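Local coordinates for protein ethylbenzene dehydrogenase alpha-subunit (Aromatoleum aromaticum, PDB 2IVF) that serves as the alpha-subunit of a molybdopterin oxidoreductase-family enzyme, holding a molybdenum atom, MGD, MD1 and an iron/sulfur cluster, at residues Leu308-Phe320 against Phe402-Pro414. Numbering follows the deposited sequence.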
# COMPACT_ATOMS: atom_id res chain seq x y z
N LEU A 308 29.53 -8.33 -8.63
CA LEU A 308 30.80 -8.69 -9.21
C LEU A 308 31.71 -9.34 -8.12
O LEU A 308 32.51 -10.24 -8.39
CB LEU A 308 31.44 -7.46 -9.84
CG LEU A 308 30.68 -6.92 -11.07
CD1 LEU A 308 31.23 -5.55 -11.53
CD2 LEU A 308 30.74 -7.94 -12.22
N GLY A 309 31.63 -8.84 -6.90
CA GLY A 309 32.35 -9.45 -5.77
C GLY A 309 31.96 -10.91 -5.60
O GLY A 309 32.82 -11.79 -5.43
N LEU A 310 30.66 -11.18 -5.69
CA LEU A 310 30.15 -12.54 -5.62
C LEU A 310 30.70 -13.39 -6.77
O LEU A 310 31.05 -14.54 -6.59
CB LEU A 310 28.62 -12.58 -5.65
CG LEU A 310 27.90 -12.65 -4.29
CD1 LEU A 310 28.37 -11.61 -3.27
CD2 LEU A 310 26.38 -12.66 -4.47
N SER A 311 30.74 -12.82 -7.97
CA SER A 311 31.25 -13.54 -9.11
C SER A 311 32.72 -13.82 -8.95
O SER A 311 33.19 -14.89 -9.32
CB SER A 311 31.03 -12.74 -10.38
OG SER A 311 29.65 -12.48 -10.55
N GLN A 312 33.47 -12.84 -8.42
CA GLN A 312 34.88 -13.01 -8.20
C GLN A 312 35.12 -14.14 -7.21
O GLN A 312 36.03 -14.94 -7.40
CB GLN A 312 35.52 -11.72 -7.69
CG GLN A 312 37.04 -11.71 -7.75
CD GLN A 312 37.76 -12.41 -6.59
OE1 GLN A 312 38.94 -12.73 -6.72
NE2 GLN A 312 37.05 -12.66 -5.49
N VAL A 313 34.28 -14.22 -6.20
CA VAL A 313 34.38 -15.31 -5.22
C VAL A 313 34.22 -16.68 -5.87
O VAL A 313 35.06 -17.56 -5.68
CB VAL A 313 33.40 -15.10 -4.08
CG1 VAL A 313 33.27 -16.39 -3.20
CG2 VAL A 313 33.81 -13.92 -3.25
N MET A 314 33.15 -16.84 -6.66
CA MET A 314 32.87 -18.09 -7.30
C MET A 314 33.93 -18.46 -8.30
O MET A 314 34.23 -19.64 -8.46
CB MET A 314 31.52 -18.04 -8.02
CG MET A 314 30.34 -17.84 -7.12
SD MET A 314 28.77 -18.07 -7.99
CE MET A 314 28.45 -16.42 -8.53
N ILE A 315 34.50 -17.48 -8.99
CA ILE A 315 35.56 -17.80 -9.94
C ILE A 315 36.84 -18.15 -9.18
O ILE A 315 37.42 -19.21 -9.39
CB ILE A 315 35.73 -16.67 -10.99
CG1 ILE A 315 34.49 -16.67 -11.91
CG2 ILE A 315 37.06 -16.81 -11.79
CD1 ILE A 315 34.42 -15.51 -12.86
N ASP A 316 37.26 -17.29 -8.26
CA ASP A 316 38.51 -17.48 -7.56
C ASP A 316 38.55 -18.79 -6.74
O ASP A 316 39.58 -19.46 -6.66
CB ASP A 316 38.72 -16.29 -6.64
CG ASP A 316 40.12 -16.21 -6.09
OD1 ASP A 316 41.08 -16.44 -6.84
OD2 ASP A 316 40.25 -15.86 -4.90
N GLU A 317 37.43 -19.14 -6.14
CA GLU A 317 37.30 -20.35 -5.36
C GLU A 317 36.85 -21.55 -6.23
O GLU A 317 36.68 -22.62 -5.72
CB GLU A 317 36.34 -20.12 -4.18
CG GLU A 317 36.84 -19.04 -3.23
CD GLU A 317 36.11 -18.98 -1.91
OE1 GLU A 317 35.12 -19.69 -1.72
OE2 GLU A 317 36.56 -18.21 -1.02
N LYS A 318 36.70 -21.36 -7.54
CA LYS A 318 36.36 -22.45 -8.46
C LYS A 318 35.04 -23.15 -8.07
O LYS A 318 34.94 -24.39 -8.07
CB LYS A 318 37.52 -23.47 -8.58
CG LYS A 318 38.86 -22.81 -8.94
CD LYS A 318 39.95 -23.81 -9.30
CE LYS A 318 41.17 -23.13 -9.97
NZ LYS A 318 42.18 -24.10 -10.60
N LEU A 319 34.05 -22.34 -7.76
CA LEU A 319 32.73 -22.81 -7.34
C LEU A 319 31.73 -22.73 -8.48
O LEU A 319 30.58 -23.11 -8.32
CB LEU A 319 32.21 -21.96 -6.20
CG LEU A 319 33.14 -21.84 -4.99
CD1 LEU A 319 32.48 -20.91 -4.00
CD2 LEU A 319 33.41 -23.22 -4.38
N PHE A 320 32.13 -22.15 -9.60
CA PHE A 320 31.19 -21.92 -10.68
C PHE A 320 30.83 -23.21 -11.45
O PHE A 320 31.58 -24.19 -11.49
CB PHE A 320 31.69 -20.79 -11.63
CG PHE A 320 32.95 -21.12 -12.35
CD1 PHE A 320 34.16 -20.88 -11.77
CD2 PHE A 320 32.92 -21.65 -13.64
CE1 PHE A 320 35.31 -21.17 -12.41
CE2 PHE A 320 34.08 -21.93 -14.31
CZ PHE A 320 35.28 -21.70 -13.70
N PHE A 402 35.53 -14.96 -20.59
CA PHE A 402 35.86 -15.41 -19.23
C PHE A 402 37.25 -14.98 -18.76
O PHE A 402 37.42 -14.55 -17.60
CB PHE A 402 35.75 -16.94 -19.13
CG PHE A 402 35.88 -17.46 -17.72
CD1 PHE A 402 34.78 -17.54 -16.90
CD2 PHE A 402 37.12 -17.87 -17.23
CE1 PHE A 402 34.88 -18.03 -15.61
CE2 PHE A 402 37.22 -18.37 -15.93
CZ PHE A 402 36.10 -18.45 -15.14
N GLU A 403 38.24 -15.14 -19.64
CA GLU A 403 39.62 -14.76 -19.33
C GLU A 403 39.73 -13.24 -19.14
O GLU A 403 40.43 -12.78 -18.23
CB GLU A 403 40.58 -15.27 -20.40
CG GLU A 403 42.05 -14.95 -20.11
CD GLU A 403 42.69 -15.76 -18.98
OE1 GLU A 403 42.14 -16.79 -18.52
OE2 GLU A 403 43.79 -15.35 -18.55
N GLY A 404 39.01 -12.46 -19.95
CA GLY A 404 38.91 -11.03 -19.73
C GLY A 404 38.24 -10.73 -18.40
O GLY A 404 38.68 -9.88 -17.62
N LEU A 405 37.16 -11.42 -18.13
CA LEU A 405 36.48 -11.23 -16.89
C LEU A 405 37.34 -11.53 -15.67
O LEU A 405 37.20 -10.84 -14.64
CB LEU A 405 35.25 -12.10 -16.86
CG LEU A 405 34.32 -11.92 -15.70
CD1 LEU A 405 33.72 -10.49 -15.62
CD2 LEU A 405 33.20 -12.97 -15.86
N ARG A 406 38.14 -12.60 -15.74
CA ARG A 406 39.06 -12.92 -14.65
C ARG A 406 39.94 -11.72 -14.36
O ARG A 406 40.13 -11.37 -13.21
CB ARG A 406 39.98 -14.10 -14.98
CG ARG A 406 39.29 -15.43 -15.02
CD ARG A 406 40.25 -16.47 -15.47
NE ARG A 406 40.98 -17.02 -14.35
CZ ARG A 406 42.16 -17.62 -14.44
NH1 ARG A 406 42.82 -17.73 -15.59
NH2 ARG A 406 42.70 -18.12 -13.34
N GLU A 407 40.49 -11.09 -15.39
CA GLU A 407 41.30 -9.88 -15.21
C GLU A 407 40.47 -8.76 -14.56
O GLU A 407 40.88 -8.13 -13.60
CB GLU A 407 41.89 -9.44 -16.57
CG GLU A 407 42.58 -8.08 -16.61
CD GLU A 407 43.09 -7.67 -18.03
OE1 GLU A 407 42.48 -6.75 -18.66
OE2 GLU A 407 44.08 -8.27 -18.52
N HIS A 408 39.29 -8.53 -15.11
CA HIS A 408 38.45 -7.42 -14.74
C HIS A 408 38.01 -7.55 -13.27
O HIS A 408 37.98 -6.56 -12.53
CB HIS A 408 37.25 -7.45 -15.68
CG HIS A 408 36.16 -6.49 -15.33
ND1 HIS A 408 36.33 -5.13 -15.37
CD2 HIS A 408 34.86 -6.70 -15.03
CE1 HIS A 408 35.19 -4.54 -15.04
NE2 HIS A 408 34.28 -5.47 -14.85
N LEU A 409 37.73 -8.78 -12.85
CA LEU A 409 37.25 -9.03 -11.51
C LEU A 409 38.39 -8.91 -10.49
O LEU A 409 38.13 -8.95 -9.28
CB LEU A 409 36.61 -10.43 -11.39
CG LEU A 409 35.23 -10.55 -12.05
CD1 LEU A 409 34.76 -11.99 -12.04
CD2 LEU A 409 34.18 -9.62 -11.38
N LYS A 410 39.63 -8.71 -10.94
CA LYS A 410 40.70 -8.35 -9.99
C LYS A 410 40.42 -7.03 -9.22
O LYS A 410 40.97 -6.78 -8.16
CB LYS A 410 42.05 -8.31 -10.68
CG LYS A 410 42.47 -9.72 -11.08
CD LYS A 410 43.85 -9.80 -11.68
CE LYS A 410 44.19 -11.24 -12.03
NZ LYS A 410 45.49 -11.31 -12.77
N ASP A 411 39.56 -6.19 -9.78
CA ASP A 411 39.16 -4.94 -9.17
C ASP A 411 37.94 -5.15 -8.26
O ASP A 411 37.50 -4.20 -7.63
CB ASP A 411 38.89 -3.89 -10.28
CG ASP A 411 40.18 -3.46 -11.01
OD1 ASP A 411 41.29 -3.58 -10.41
OD2 ASP A 411 40.11 -3.04 -12.19
N TYR A 412 37.43 -6.39 -8.16
CA TYR A 412 36.22 -6.72 -7.43
C TYR A 412 36.47 -7.93 -6.52
O TYR A 412 35.60 -8.73 -6.29
CB TYR A 412 35.04 -6.98 -8.39
CG TYR A 412 34.69 -5.77 -9.20
CD1 TYR A 412 33.83 -4.80 -8.68
CD2 TYR A 412 35.26 -5.54 -10.45
CE1 TYR A 412 33.56 -3.63 -9.38
CE2 TYR A 412 34.96 -4.39 -11.18
CZ TYR A 412 34.11 -3.45 -10.63
OH TYR A 412 33.84 -2.28 -11.31
N THR A 413 37.68 -8.04 -6.00
CA THR A 413 37.90 -8.97 -4.91
C THR A 413 36.95 -8.51 -3.79
O THR A 413 36.49 -7.37 -3.79
CB THR A 413 39.36 -8.93 -4.43
OG1 THR A 413 39.64 -7.62 -3.91
CG2 THR A 413 40.32 -9.27 -5.62
N PRO A 414 36.61 -9.39 -2.88
CA PRO A 414 35.68 -8.94 -1.84
C PRO A 414 36.11 -7.70 -1.07
O PRO A 414 35.28 -6.86 -0.74
CB PRO A 414 35.61 -10.16 -0.91
CG PRO A 414 35.90 -11.30 -1.78
CD PRO A 414 36.95 -10.81 -2.74
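L308 lays its CD1 methyl over the middle of the Y412 ring, 3.7 Å from the ring centroid and 12° off the normal, a CH-pi contact made by two side chains that run side by side in the same direction. The ring is also held at its far end, where Y412 OH bonds to H831 N and T830 OG1. L409 crosses L308 at about a right angle and forks over the helix: its CD2 lies 3.8 Å from L308 CB, while CD1 reaches I315 CD1 at 3.6 Å. I315 and F402 approach from opposite directions; with CG1 anti to the carbonyl carbon, beside the backbone N, I315 brings CD1 to 3.8 Å from F402 CE1, oblique to the ring. Beyond it F320 and F402 form an oblique aromatic pair, planes at 44°, with F402 CE1 above one face of F320 near the rim.

Helices 303-316 and 401-408 pack here within the molybdopterin oxidoreductase region, on the periphery of the chain; the side chain of L308 lies about 14 Å from the bound MGD. Their short segments cross at -114° with axes 10.6 Å apart, and helix 454-467 adds S460, L463 and L467 against L308, S311 and L405. A Schellman motif at K318, with positive phi, closes the last turn of helix 303-316.

At G309 the backbones come close: its CA meets Y412 O at 3.4 Å in a nearly straight CA-H...O contact, the carbonyl being buried without a conventional hydrogen-bond partner. Q312 sends CG anti to its backbone N, then bends at chi2, so that its amide lies alongside T413 and NE2 comes 3.3 Å from P414 CD. V313 CG2 packs against P414 CG, at the start of helix 414-421.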